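Local coordinates for single-strand DNA-binding protein (Agrobacterium tumefaciens, PDB 3BTP) that binds single-stranded DNA of any sequence, but not double-stranded DNA, and mediates the nuclear uptake of transferred T-DNA copies during plant transformation, at residues L259-L264 with I272-R277; T123-F128 with Q237-G242; L264-Q269 with D302-L307. One frame throughout, in Å; residues are numbered along the deposited sequence.

Interaction 1: residues L259-L264 with I272-R277; sequences LLPDIL and IHFSYR
Both oxygens of the Asp-262 carboxylate are held: OD2 accepts the backbone N-H of Arg-277 at 2.8 Å, on its anti side, while OD1 forms a salt bridge with Arg-244. This anchors the open end of a beta hairpin, strands 263-266 and 272-275, where a classic beta bulge sets Asp-262 and Ile-263 together against Ser-275. Aspartate suits the place because its short acid can accept a backbone N-H; CG, anti to the carbonyl carbon (chi1 -55°), lies on the side of the partner strand. Two backbone hydrogen bonds follow, Ile-263 N to Ser-275 O at 3.0 Å and Ser-275 N to Ile-263 O at 3.1 Å.

Pro-261 wedges between two aromatic rings. Its CB sits over the centre of the Tyr-276 ring in a CH-pi contact, 4.0 Å from the centroid, and its CG meets CD1 of Phe-274 at 3.6 Å. A compact, rigid proline ring can meet both aromatics at once. Leu-264 runs beside Phe-274, both pointing the same way, with CG 3.7 Å from CE1, and Ile-272 CG2 lies over one face of that ring, offset toward the rim. Phe-128 and Val-120 extend this apolar layer. A water joins Tyr-276 OH, 3.0 Å from it, to Leu-260 O.

Interaction 2: residues T123-F128 with Q237-G242; sequences TGQDKF and QTEKYG
The carboxylate of Asp-126, at the tip of a beta hairpin, reaches the backbone N-H of Glu-239 in the loop 237-242. The hairpin joins strands 117-124 and 127-132 through a type II beta turn from Gly-124 to Lys-127, and a classic beta bulge places Thr-123 and Gly-124 together opposite Lys-127.

Among the hydrogen bonds, the one that crosses runs from Glu-239 N to Asp-126 OD2, at 2.6 Å and 160°, on the syn side of the carboxylate. Gln-125 NE2 reaches the same oxygen at 2.8 Å from above the opposite face, so two N-H groups fix the rotation of the acid. On the other side of the contact, Thr-238 shapes the receiving loop: its OG1 donates to Gly-242 O at 2.7 Å, a threonine hydroxyl being short enough to brace its own backbone.

Van der Waals contacts are few. OD1 of Asp-126 lies 3.5 Å from Thr-238 CB, and Gln-125 CG packs 3.6 Å from Glu-239 CB, the amide and carboxylate planes nearly parallel at 11°.

The lysine ends are long, flexible and exposed. Lys-127 NZ and Lys-240 NZ are modelled 3.1 Å apart, so their exact placing is doubtful; Asp-126, near Lys-240 but not in contact with its charge, may ease the repulsion. Lys-127 NZ also donates to Gln-125 O at 3.3 Å, in the carbonyl plane on a lone pair.

Interaction 3: residues L264-Q269 with D302-L307; sequences LIKTPQ and DTEIKL
Leu-264 and Lys-306 exchange two backbone hydrogen bonds, each 2.8 Å from N to O, and the ladder continues where Lys-266 and Glu-304 form the next hydrogen-bonded pair. Between them Ile-265 faces Ile-305 in a non-hydrogen-bonded pair. The axes of strands 264-266 and 304-307 approach to 4.8 Å at 163°, close to straight antiparallel.

The apolar face is the tight part. Ile-265 turns its two branches to different partners: CD1 lies 4.1 Å from Ile-305 CG2, and CG2 presses on Thr-303 CG2 at 3.4 Å, closer than usual for two methyl carbons. Beta-branched residues suit such extended backbone, and Ile-295 of helix 288-299 packs against both Ile-265 and Thr-303.

The other face carries charge in a largely buried setting. Glu-304 OE1 is met by Lys-306 NZ at 2.6 Å, from above the carboxylate plane, and by Lys-266 NZ at 3.4 Å in a weak bond. The bend at chi3 (78°) brings CE of Lys-266 beside this oxygen, though Asp-115 is the stronger partner of NZ. Arg-153 also bridges to OE1 and Asp-316 to Lys-306, so the charges probably offset one another. The aliphatic CB and CG of Lys-306 lie beside Leu-264.

Packing is looser at exposed Asp-302, whose CB meets Pro-268 CG at 3.9 Å, although Pro-268 CD still lies 3.2 Å from Thr-303 OG1. Overall this is the central antiparallel strand pair of a four-stranded sheet, apolar toward a helix and on its other face salt-bridged, with Leu-264 packed among the charged residues against strand 149-153.

Interactions 1 and 3 belong to one four-stranded antiparallel sheet, share Leu-264, and have centres about 11 Å apart. Strand 263-266 is their common member, with 272-275 on one side and 304-308 on the other; His-273 O lies 2.8 Å from Ile-265 N, probably continuing the hairpin ladder into interaction 3. Interaction 2 joins the hairpin of the neighbouring sheet to the loop 237-242, its centre about 10 Å from that of interaction 1. There Phe-128 CD2 packs 3.5 Å from Pro-261 CG, while Thr-238 CG2 lies 3.5 Å from Tyr-276 CE1, and Tyr-276 stacks on Tyr-241. Interactions 2 and 3 do not touch, their nearest atoms being about 9 Å apart; interaction 1 bridges them.

Interaction 1: residues L259-L264 with I272-R277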
# COMPACT_ATOMS: atom_id res chain seq x y z
N LEU A 259 13.69 1.47 15.73
CA LEU A 259 15.04 2.00 15.75
C LEU A 259 15.87 1.71 14.53
O LEU A 259 17.08 1.74 14.64
CB LEU A 259 15.86 1.49 16.99
CG LEU A 259 15.58 2.03 18.42
CD1 LEU A 259 16.63 1.57 19.51
CD2 LEU A 259 15.47 3.55 18.47
N LEU A 260 15.28 1.49 13.36
CA LEU A 260 16.02 1.02 12.20
C LEU A 260 16.37 2.20 11.35
O LEU A 260 15.78 3.27 11.50
CB LEU A 260 15.18 0.06 11.34
CG LEU A 260 14.55 -1.17 11.98
CD1 LEU A 260 13.18 -1.69 11.25
CD2 LEU A 260 15.63 -2.25 12.19
N PRO A 261 17.30 2.01 10.41
CA PRO A 261 17.64 3.08 9.46
C PRO A 261 16.55 3.25 8.38
O PRO A 261 15.58 2.47 8.33
CB PRO A 261 18.98 2.65 8.83
CG PRO A 261 19.36 1.39 9.47
CD PRO A 261 18.10 0.79 10.17
N ASP A 262 16.72 4.29 7.59
CA ASP A 262 15.78 4.74 6.62
C ASP A 262 15.67 3.69 5.48
O ASP A 262 14.59 3.45 4.93
CB ASP A 262 16.33 6.04 6.00
CG ASP A 262 16.67 7.15 7.05
OD1 ASP A 262 16.10 7.14 8.15
OD2 ASP A 262 17.50 8.06 6.77
N ILE A 263 16.82 3.11 5.10
CA ILE A 263 16.97 2.43 3.81
C ILE A 263 17.54 1.08 4.13
O ILE A 263 18.48 0.95 4.87
CB ILE A 263 17.88 3.19 2.84
CG1 ILE A 263 17.27 4.54 2.41
CG2 ILE A 263 18.20 2.36 1.64
CD1 ILE A 263 18.26 5.53 1.82
N LEU A 264 16.92 0.05 3.57
CA LEU A 264 17.48 -1.33 3.54
C LEU A 264 17.68 -1.79 2.09
O LEU A 264 16.75 -1.86 1.32
CB LEU A 264 16.49 -2.28 4.28
CG LEU A 264 16.86 -3.76 4.62
CD1 LEU A 264 15.76 -4.34 5.53
CD2 LEU A 264 16.97 -4.63 3.39
N ILE A 272 22.48 -7.68 3.17
CA ILE A 272 21.75 -6.53 3.62
C ILE A 272 22.72 -5.38 3.80
O ILE A 272 23.77 -5.53 4.47
CB ILE A 272 21.10 -6.84 5.00
CG1 ILE A 272 20.22 -8.13 4.93
CG2 ILE A 272 20.39 -5.64 5.54
CD1 ILE A 272 19.18 -8.06 3.83
N HIS A 273 22.40 -4.21 3.21
CA HIS A 273 23.11 -2.98 3.55
C HIS A 273 22.11 -1.96 4.04
O HIS A 273 20.99 -1.88 3.54
CB HIS A 273 23.95 -2.47 2.38
CG HIS A 273 24.99 -3.46 1.91
ND1 HIS A 273 24.72 -4.43 0.98
CD2 HIS A 273 26.26 -3.68 2.33
CE1 HIS A 273 25.79 -5.20 0.83
NE2 HIS A 273 26.74 -4.76 1.63
N PHE A 274 22.50 -1.20 5.03
CA PHE A 274 21.62 -0.24 5.66
C PHE A 274 22.17 1.11 5.49
O PHE A 274 23.35 1.28 5.50
CB PHE A 274 21.55 -0.48 7.13
CG PHE A 274 20.62 -1.57 7.53
CD1 PHE A 274 19.27 -1.46 7.29
CD2 PHE A 274 21.10 -2.68 8.22
CE1 PHE A 274 18.41 -2.45 7.71
CE2 PHE A 274 20.25 -3.65 8.64
CZ PHE A 274 18.91 -3.56 8.38
N SER A 275 21.29 2.08 5.38
CA SER A 275 21.68 3.44 5.12
C SER A 275 20.73 4.45 5.81
O SER A 275 19.51 4.22 5.95
CB SER A 275 21.66 3.63 3.62
OG SER A 275 22.63 4.58 3.26
N TYR A 276 21.33 5.56 6.27
CA TYR A 276 20.61 6.79 6.70
C TYR A 276 20.82 7.93 5.68
O TYR A 276 21.91 8.12 5.23
CB TYR A 276 21.16 7.26 8.01
CG TYR A 276 20.60 6.65 9.24
CD1 TYR A 276 19.33 7.03 9.71
CD2 TYR A 276 21.37 5.73 10.01
CE1 TYR A 276 18.79 6.49 10.90
CE2 TYR A 276 20.84 5.20 11.21
CZ TYR A 276 19.55 5.58 11.63
OH TYR A 276 19.01 5.05 12.79
N ARG A 277 19.77 8.67 5.33
CA ARG A 277 19.87 9.96 4.68
C ARG A 277 20.27 11.02 5.72
O ARG A 277 20.06 10.84 6.94
CB ARG A 277 18.52 10.34 4.00
CG ARG A 277 18.29 9.81 2.54
CD ARG A 277 17.13 10.55 1.73
NE ARG A 277 17.52 11.69 0.82
CZ ARG A 277 18.77 11.90 0.52
NH1 ARG A 277 19.63 11.05 1.01
NH2 ARG A 277 19.16 12.86 -0.28
O HOH W 1 16.19 5.56 13.83

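Interaction 2: residues T123-F128 with Q237-G242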
# COMPACT_ATOMS: atom_id res chain seq x y z
N THR A 123 25.02 -2.74 16.11
CA THR A 123 26.47 -2.98 16.27
C THR A 123 27.21 -1.69 16.58
O THR A 123 28.40 -1.63 16.37
CB THR A 123 27.09 -3.59 14.99
OG1 THR A 123 27.00 -2.63 13.95
CG2 THR A 123 26.36 -4.87 14.53
N GLY A 124 26.53 -0.64 17.04
CA GLY A 124 27.17 0.69 17.07
C GLY A 124 26.19 1.79 17.37
O GLY A 124 25.01 1.55 17.42
N GLN A 125 26.68 3.01 17.62
CA GLN A 125 25.79 4.16 17.70
C GLN A 125 25.23 4.34 16.28
O GLN A 125 25.98 4.58 15.32
CB GLN A 125 26.51 5.45 18.20
CG GLN A 125 25.59 6.74 18.33
CD GLN A 125 24.26 6.46 19.08
OE1 GLN A 125 24.26 5.83 20.13
NE2 GLN A 125 23.14 6.93 18.52
N ASP A 126 23.92 4.20 16.16
CA ASP A 126 23.25 4.31 14.86
C ASP A 126 23.81 3.36 13.79
O ASP A 126 23.81 3.69 12.59
CB ASP A 126 23.28 5.77 14.40
CG ASP A 126 22.65 6.71 15.42
OD1 ASP A 126 21.45 6.50 15.78
OD2 ASP A 126 23.34 7.67 15.84
N LYS A 127 24.33 2.21 14.22
CA LYS A 127 24.87 1.23 13.28
C LYS A 127 24.18 -0.12 13.47
O LYS A 127 23.91 -0.52 14.58
CB LYS A 127 26.41 1.09 13.35
CG LYS A 127 27.22 2.37 13.04
CD LYS A 127 28.63 2.27 13.66
CE LYS A 127 29.50 3.55 13.50
NZ LYS A 127 29.14 4.70 14.43
N PHE A 128 23.88 -0.79 12.36
CA PHE A 128 23.09 -2.02 12.35
C PHE A 128 23.67 -2.98 11.35
O PHE A 128 24.31 -2.56 10.40
CB PHE A 128 21.64 -1.71 11.95
CG PHE A 128 21.00 -0.65 12.79
CD1 PHE A 128 20.34 -0.98 13.96
CD2 PHE A 128 21.04 0.69 12.41
CE1 PHE A 128 19.75 0.03 14.74
CE2 PHE A 128 20.48 1.67 13.17
CZ PHE A 128 19.83 1.36 14.36
N GLN A 237 16.37 10.39 18.18
CA GLN A 237 17.54 11.17 17.82
C GLN A 237 18.66 10.24 17.38
O GLN A 237 19.04 9.30 18.10
CB GLN A 237 18.00 11.98 19.06
CG GLN A 237 19.17 12.96 18.84
CD GLN A 237 18.78 14.08 17.96
OE1 GLN A 237 17.91 14.85 18.32
NE2 GLN A 237 19.37 14.15 16.76
N THR A 238 19.16 10.47 16.18
CA THR A 238 20.39 9.85 15.80
C THR A 238 21.56 10.78 16.22
O THR A 238 21.42 12.03 16.32
CB THR A 238 20.51 9.45 14.23
OG1 THR A 238 20.56 10.63 13.43
CG2 THR A 238 19.40 8.55 13.72
N GLU A 239 22.73 10.18 16.39
CA GLU A 239 23.91 10.98 16.70
C GLU A 239 24.32 11.94 15.59
O GLU A 239 24.67 13.09 15.89
CB GLU A 239 25.11 10.12 17.07
CG GLU A 239 26.35 10.96 17.02
CD GLU A 239 27.53 10.32 17.67
OE1 GLU A 239 27.32 9.51 18.62
OE2 GLU A 239 28.66 10.66 17.23
N LYS A 240 24.31 11.46 14.34
CA LYS A 240 24.86 12.18 13.19
C LYS A 240 23.82 12.56 12.14
O LYS A 240 24.13 13.41 11.32
CB LYS A 240 25.95 11.32 12.49
CG LYS A 240 27.17 11.03 13.37
CD LYS A 240 27.95 9.70 13.02
CE LYS A 240 27.09 8.43 13.30
NZ LYS A 240 27.72 7.48 14.28
N TYR A 241 22.62 11.96 12.16
CA TYR A 241 21.72 12.02 11.01
C TYR A 241 20.44 12.79 11.15
O TYR A 241 19.64 12.84 10.19
CB TYR A 241 21.44 10.63 10.47
CG TYR A 241 22.71 9.87 10.23
CD1 TYR A 241 23.61 10.27 9.23
CD2 TYR A 241 23.04 8.77 11.03
CE1 TYR A 241 24.79 9.58 9.02
CE2 TYR A 241 24.21 8.06 10.81
CZ TYR A 241 25.07 8.48 9.80
OH TYR A 241 26.22 7.80 9.58
N GLY A 242 20.28 13.46 12.28
CA GLY A 242 19.05 14.19 12.56
C GLY A 242 18.06 13.31 13.34
O GLY A 242 18.37 12.21 13.78

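Interaction 3: residues L264-Q269 with D302-L307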
# COMPACT_ATOMS: atom_id res chain seq x y z
N LEU A 264 16.92 0.05 3.57
CA LEU A 264 17.48 -1.33 3.54
C LEU A 264 17.68 -1.79 2.09
O LEU A 264 16.75 -1.86 1.32
CB LEU A 264 16.49 -2.28 4.28
CG LEU A 264 16.86 -3.76 4.62
CD1 LEU A 264 15.76 -4.34 5.53
CD2 LEU A 264 16.97 -4.63 3.39
N ILE A 265 18.90 -2.19 1.74
CA ILE A 265 19.21 -2.70 0.41
C ILE A 265 19.41 -4.20 0.58
O ILE A 265 20.14 -4.64 1.44
CB ILE A 265 20.58 -2.11 -0.10
CG1 ILE A 265 20.67 -0.57 0.09
CG2 ILE A 265 21.00 -2.66 -1.56
CD1 ILE A 265 19.78 0.22 -0.78
N LYS A 266 18.78 -5.00 -0.24
CA LYS A 266 18.99 -6.43 -0.14
C LYS A 266 19.49 -6.89 -1.51
O LYS A 266 18.70 -6.92 -2.46
CB LYS A 266 17.70 -7.15 0.20
CG LYS A 266 17.91 -8.68 0.37
CD LYS A 266 16.76 -9.38 1.17
CE LYS A 266 15.57 -9.59 0.35
NZ LYS A 266 15.71 -10.27 -1.03
N THR A 267 20.77 -7.27 -1.61
CA THR A 267 21.39 -7.58 -2.92
C THR A 267 20.86 -8.93 -3.45
O THR A 267 20.25 -9.70 -2.69
CB THR A 267 22.97 -7.70 -2.80
OG1 THR A 267 23.32 -8.99 -2.28
CG2 THR A 267 23.59 -6.61 -1.92
N PRO A 268 21.13 -9.25 -4.74
CA PRO A 268 20.75 -10.55 -5.29
C PRO A 268 21.32 -11.76 -4.52
O PRO A 268 20.74 -12.88 -4.59
CB PRO A 268 21.34 -10.49 -6.69
CG PRO A 268 21.24 -8.97 -7.02
CD PRO A 268 21.77 -8.39 -5.78
N GLN A 269 22.43 -11.56 -3.80
CA GLN A 269 22.96 -12.61 -2.86
C GLN A 269 22.30 -12.62 -1.46
O GLN A 269 22.66 -13.47 -0.61
CB GLN A 269 24.51 -12.51 -2.70
CG GLN A 269 25.27 -12.60 -4.02
CD GLN A 269 25.11 -11.37 -4.98
OE1 GLN A 269 25.11 -10.20 -4.55
NE2 GLN A 269 25.03 -11.64 -6.28
N ASP A 302 18.69 -6.99 -9.90
CA ASP A 302 17.72 -7.74 -9.09
C ASP A 302 17.69 -7.33 -7.61
O ASP A 302 17.01 -7.98 -6.81
CB ASP A 302 18.02 -9.25 -9.13
CG ASP A 302 17.49 -9.93 -10.41
OD1 ASP A 302 17.02 -9.22 -11.33
OD2 ASP A 302 17.55 -11.20 -10.48
N THR A 303 18.47 -6.32 -7.25
CA THR A 303 18.55 -5.76 -5.90
C THR A 303 17.22 -5.15 -5.44
O THR A 303 16.55 -4.51 -6.18
CB THR A 303 19.69 -4.69 -5.82
OG1 THR A 303 20.90 -5.32 -6.23
CG2 THR A 303 19.93 -4.24 -4.37
N GLU A 304 16.85 -5.38 -4.19
CA GLU A 304 15.62 -4.78 -3.62
C GLU A 304 15.96 -3.59 -2.73
O GLU A 304 16.90 -3.63 -2.02
CB GLU A 304 14.87 -5.83 -2.83
CG GLU A 304 14.04 -6.70 -3.73
CD GLU A 304 13.39 -7.91 -3.02
OE1 GLU A 304 13.27 -7.96 -1.74
OE2 GLU A 304 12.97 -8.81 -3.79
N ILE A 305 15.16 -2.56 -2.77
CA ILE A 305 15.35 -1.43 -1.88
C ILE A 305 14.10 -1.24 -1.09
O ILE A 305 13.05 -1.09 -1.67
CB ILE A 305 15.65 -0.06 -2.65
CG1 ILE A 305 16.86 -0.20 -3.61
CG2 ILE A 305 15.88 1.08 -1.63
CD1 ILE A 305 16.94 0.93 -4.61
N LYS A 306 14.22 -1.20 0.24
CA LYS A 306 13.17 -0.88 1.19
C LYS A 306 13.40 0.45 1.84
O LYS A 306 14.52 0.80 2.26
CB LYS A 306 13.11 -1.90 2.35
CG LYS A 306 13.42 -3.27 1.89
CD LYS A 306 12.46 -3.80 0.78
CE LYS A 306 12.97 -5.22 0.34
NZ LYS A 306 12.04 -5.94 -0.59
N LEU A 307 12.29 1.14 1.97
CA LEU A 307 12.24 2.48 2.55
C LEU A 307 11.31 2.40 3.78
O LEU A 307 10.15 1.95 3.70
CB LEU A 307 11.74 3.41 1.47
CG LEU A 307 12.66 4.08 0.45
CD1 LEU A 307 14.10 3.71 0.47
CD2 LEU A 307 12.11 3.91 -0.90